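Restriction endonuclease AspBHI (Azoarcus sp., PDB 4OC8) is a DNA modification-dependent restriction endonuclease that probably binds DNA through its N-terminal domain and cleaves it with a separate PDDEXK-type domain. Local coordinates at residues L34-R47 with E53-A65. Sequence-based numbering, arbitrary orientation.
Sequences LVPLVGVSRQGGFR and ERPTLLVLTSNLA. With PO4 (phosphate ion), chain F.
Arg47 and Val59 form an antiparallel hydrogen-bonded pair, with Arg47 N to Val59 O at 2.8 Å and Val59 N to Arg47 O at 2.6 Å. Phe46 and Leu60 make the next, non-hydrogen-bonded pair of this beta hairpin, strands 46-48 and 55-62 of the PUA-clan N-terminal region. Where the hairpin opens, Gly45 O takes two bonds: Thr61 N approaches almost head-on at 2.9 Å and Thr61 OG1 from the flank at 2.7 Å.

On the face with Arg47 and Val59, the two Val59 methyls take different partners. CG1 meets Leu34 CD1 at 3.8 Å, while CG2 touches CG1 of both Val38 and Val40. Leu57 CD2 also packs on Val38 CG1.

The Arg47 side chain is extended from CG to NE, with Leu34 CD1 3.9 Å over its guanidinium centre. NE donates to Gly44 O and NH1 to Ser41 O, on carbonyl lone pairs but somewhat out of the guanidinium plane, NH1 by a bent bond. Ser41 OG donates to a phosphate, probably from crystallisation, also held by Arg98 and Tyr48 N. Arg47 thus ties the loop at Ser41 and Gly44 to its own strand, and its buried charge is probably offset in part by its salt bridge to Asp32.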
# COMPACT_ATOMS: atom_id res chain seq x y z
N LEU A 34 3.04 -38.28 -7.03
CA LEU A 34 3.96 -37.88 -5.97
C LEU A 34 4.65 -39.08 -5.32
O LEU A 34 5.64 -38.91 -4.61
CB LEU A 34 3.24 -37.05 -4.90
CG LEU A 34 2.66 -35.71 -5.37
CD1 LEU A 34 2.22 -34.86 -4.19
CD2 LEU A 34 3.67 -34.96 -6.22
N VAL A 35 4.14 -40.28 -5.55
CA VAL A 35 4.80 -41.48 -5.01
C VAL A 35 6.11 -41.80 -5.74
O VAL A 35 7.16 -41.91 -5.10
CB VAL A 35 3.87 -42.71 -4.96
CG1 VAL A 35 4.43 -43.76 -4.02
CG2 VAL A 35 2.48 -42.28 -4.52
N PRO A 36 6.07 -41.95 -7.08
CA PRO A 36 7.36 -42.11 -7.75
C PRO A 36 8.15 -40.80 -7.83
O PRO A 36 9.38 -40.85 -7.85
CB PRO A 36 6.96 -42.57 -9.16
CG PRO A 36 5.63 -42.01 -9.37
CD PRO A 36 4.95 -42.09 -8.03
N LEU A 37 7.48 -39.66 -7.88
CA LEU A 37 8.20 -38.39 -8.00
C LEU A 37 8.93 -38.00 -6.72
O LEU A 37 10.03 -37.45 -6.77
CB LEU A 37 7.27 -37.26 -8.45
CG LEU A 37 7.91 -35.90 -8.75
CD1 LEU A 37 8.84 -35.99 -9.95
CD2 LEU A 37 6.83 -34.83 -8.97
N VAL A 38 8.33 -38.28 -5.57
CA VAL A 38 8.86 -37.77 -4.30
C VAL A 38 9.21 -38.88 -3.31
O VAL A 38 10.25 -38.82 -2.64
CB VAL A 38 7.86 -36.79 -3.63
CG1 VAL A 38 8.32 -36.40 -2.23
CG2 VAL A 38 7.68 -35.54 -4.48
N GLY A 39 8.34 -39.88 -3.20
CA GLY A 39 8.56 -40.97 -2.28
C GLY A 39 7.66 -40.90 -1.06
O GLY A 39 7.79 -41.70 -0.13
N VAL A 40 6.74 -39.95 -1.06
CA VAL A 40 5.75 -39.84 0.01
C VAL A 40 4.62 -40.83 -0.25
O VAL A 40 4.60 -41.52 -1.27
CB VAL A 40 5.18 -38.42 0.12
CG1 VAL A 40 6.20 -37.48 0.72
CG2 VAL A 40 4.73 -37.92 -1.25
N SER A 41 3.67 -40.91 0.68
CA SER A 41 2.52 -41.79 0.51
C SER A 41 1.53 -41.21 -0.50
O SER A 41 1.75 -40.15 -1.08
CB SER A 41 1.84 -42.05 1.85
OG SER A 41 2.71 -42.74 2.72
N ARG A 42 0.42 -41.92 -0.69
CA ARG A 42 -0.53 -41.60 -1.75
C ARG A 42 -1.72 -40.78 -1.26
O ARG A 42 -2.57 -40.38 -2.06
CB ARG A 42 -1.03 -42.90 -2.38
CG ARG A 42 0.08 -43.90 -2.62
CD ARG A 42 -0.41 -45.24 -3.15
NE ARG A 42 0.70 -46.04 -3.67
CZ ARG A 42 1.61 -46.66 -2.92
NH1 ARG A 42 1.54 -46.58 -1.60
NH2 ARG A 42 2.58 -47.36 -3.49
N GLN A 43 -1.77 -40.51 0.04
CA GLN A 43 -3.01 -40.05 0.67
C GLN A 43 -3.20 -38.55 0.90
O GLN A 43 -4.00 -37.91 0.21
CB GLN A 43 -3.25 -40.82 1.98
CG GLN A 43 -4.00 -42.13 1.79
CD GLN A 43 -5.36 -41.94 1.13
OE1 GLN A 43 -6.04 -40.94 1.36
NE2 GLN A 43 -5.76 -42.89 0.29
N GLY A 44 -2.48 -38.00 1.87
CA GLY A 44 -2.82 -36.70 2.43
C GLY A 44 -2.80 -35.47 1.54
O GLY A 44 -2.21 -35.46 0.46
N GLY A 45 -3.48 -34.43 2.01
CA GLY A 45 -3.37 -33.11 1.42
C GLY A 45 -2.01 -32.55 1.78
O GLY A 45 -1.43 -31.74 1.06
N PHE A 46 -1.50 -32.98 2.93
CA PHE A 46 -0.11 -32.78 3.28
C PHE A 46 0.52 -34.15 3.57
O PHE A 46 -0.07 -34.98 4.25
CB PHE A 46 0.03 -31.85 4.49
CG PHE A 46 -0.43 -32.45 5.77
CD1 PHE A 46 -1.76 -32.36 6.15
CD2 PHE A 46 0.46 -33.11 6.61
CE1 PHE A 46 -2.20 -32.92 7.34
CE2 PHE A 46 0.03 -33.68 7.79
CZ PHE A 46 -1.30 -33.59 8.16
N ARG A 47 1.71 -34.38 3.02
CA ARG A 47 2.38 -35.67 3.15
C ARG A 47 3.83 -35.48 3.56
O ARG A 47 4.50 -34.56 3.08
CB ARG A 47 2.33 -36.42 1.82
CG ARG A 47 0.98 -36.39 1.14
CD ARG A 47 1.05 -37.05 -0.21
NE ARG A 47 -0.07 -36.63 -1.05
CZ ARG A 47 -0.32 -37.12 -2.25
NH1 ARG A 47 0.46 -38.07 -2.76
NH2 ARG A 47 -1.36 -36.68 -2.95
N GLU A 53 7.57 -36.59 14.57
CA GLU A 53 8.48 -35.96 15.51
C GLU A 53 9.72 -35.43 14.80
O GLU A 53 10.17 -34.31 15.07
CB GLU A 53 8.91 -36.94 16.61
CG GLU A 53 7.77 -37.52 17.46
CD GLU A 53 7.03 -38.67 16.77
OE1 GLU A 53 7.28 -38.93 15.58
OE2 GLU A 53 6.19 -39.30 17.44
N ARG A 54 10.26 -36.23 13.89
CA ARG A 54 11.40 -35.82 13.07
C ARG A 54 11.14 -36.10 11.59
O ARG A 54 11.63 -37.10 11.05
CB ARG A 54 12.69 -36.52 13.51
CG ARG A 54 13.21 -36.12 14.88
CD ARG A 54 13.50 -34.62 14.95
NE ARG A 54 13.96 -34.20 16.27
CZ ARG A 54 13.16 -33.92 17.30
NH1 ARG A 54 11.84 -34.00 17.16
NH2 ARG A 54 13.68 -33.55 18.46
N PRO A 55 10.36 -35.23 10.93
CA PRO A 55 10.11 -35.41 9.50
C PRO A 55 11.34 -35.09 8.66
O PRO A 55 12.04 -34.11 8.92
CB PRO A 55 8.99 -34.40 9.22
CG PRO A 55 9.18 -33.34 10.26
CD PRO A 55 9.68 -34.05 11.48
N THR A 56 11.62 -35.92 7.66
CA THR A 56 12.78 -35.72 6.80
C THR A 56 12.45 -34.83 5.61
O THR A 56 13.30 -34.08 5.11
CB THR A 56 13.33 -37.06 6.30
OG1 THR A 56 12.37 -37.69 5.44
CG2 THR A 56 13.62 -37.98 7.48
N LEU A 57 11.20 -34.90 5.16
CA LEU A 57 10.74 -34.14 4.01
C LEU A 57 9.23 -33.88 4.13
O LEU A 57 8.49 -34.76 4.55
CB LEU A 57 11.03 -34.92 2.74
CG LEU A 57 10.85 -34.16 1.43
CD1 LEU A 57 12.19 -33.62 0.95
CD2 LEU A 57 10.22 -35.07 0.40
N LEU A 58 8.78 -32.69 3.75
CA LEU A 58 7.36 -32.36 3.83
C LEU A 58 6.77 -31.87 2.50
O LEU A 58 7.25 -30.91 1.91
CB LEU A 58 7.11 -31.33 4.93
CG LEU A 58 5.66 -30.83 5.04
CD1 LEU A 58 4.71 -31.99 5.22
CD2 LEU A 58 5.49 -29.82 6.17
N VAL A 59 5.71 -32.54 2.05
CA VAL A 59 5.01 -32.17 0.82
C VAL A 59 3.64 -31.55 1.11
O VAL A 59 2.77 -32.19 1.68
CB VAL A 59 4.82 -33.39 -0.09
CG1 VAL A 59 3.97 -33.03 -1.29
CG2 VAL A 59 6.15 -33.93 -0.54
N LEU A 60 3.46 -30.29 0.71
CA LEU A 60 2.18 -29.61 0.90
C LEU A 60 1.44 -29.46 -0.42
O LEU A 60 1.99 -28.91 -1.38
CB LEU A 60 2.38 -28.22 1.52
CG LEU A 60 3.08 -28.17 2.87
CD1 LEU A 60 3.25 -26.73 3.33
CD2 LEU A 60 2.32 -28.98 3.90
N THR A 61 0.21 -29.96 -0.48
CA THR A 61 -0.60 -29.81 -1.68
C THR A 61 -1.79 -28.88 -1.41
O THR A 61 -2.24 -28.75 -0.27
CB THR A 61 -1.11 -31.15 -2.22
OG1 THR A 61 -2.24 -31.59 -1.46
CG2 THR A 61 -0.02 -32.20 -2.16
N SER A 62 -2.27 -28.22 -2.45
CA SER A 62 -3.40 -27.32 -2.29
C SER A 62 -4.26 -27.29 -3.55
O SER A 62 -3.76 -27.38 -4.66
CB SER A 62 -2.91 -25.91 -1.93
OG SER A 62 -4.01 -25.08 -1.62
N ASN A 63 -5.57 -27.17 -3.35
CA ASN A 63 -6.53 -27.14 -4.46
C ASN A 63 -6.70 -25.73 -5.00
O ASN A 63 -6.90 -25.54 -6.21
CB ASN A 63 -7.88 -27.68 -3.98
CG ASN A 63 -8.76 -28.13 -5.13
OD1 ASN A 63 -8.62 -27.67 -6.27
ND2 ASN A 63 -9.69 -29.03 -4.84
N LEU A 64 -6.62 -24.74 -4.11
CA LEU A 64 -6.88 -23.34 -4.44
C LEU A 64 -8.30 -23.15 -4.95
O LEU A 64 -8.61 -22.15 -5.59
CB LEU A 64 -5.86 -22.79 -5.45
CG LEU A 64 -4.36 -22.95 -5.17
CD1 LEU A 64 -3.53 -22.23 -6.22
CD2 LEU A 64 -4.00 -22.45 -3.78
N ALA A 65 -9.17 -24.12 -4.66
CA ALA A 65 -10.57 -24.05 -5.04
C ALA A 65 -11.42 -23.85 -3.80
O ALA A 65 -12.64 -23.69 -3.88
CB ALA A 65 -10.99 -25.33 -5.76
P PO4 F . 2.05 -39.92 5.80
O1 PO4 F . 2.14 -39.80 7.31
O2 PO4 F . 2.83 -41.13 5.35
O3 PO4 F . 0.60 -40.08 5.40
O4 PO4 F . 2.62 -38.67 5.16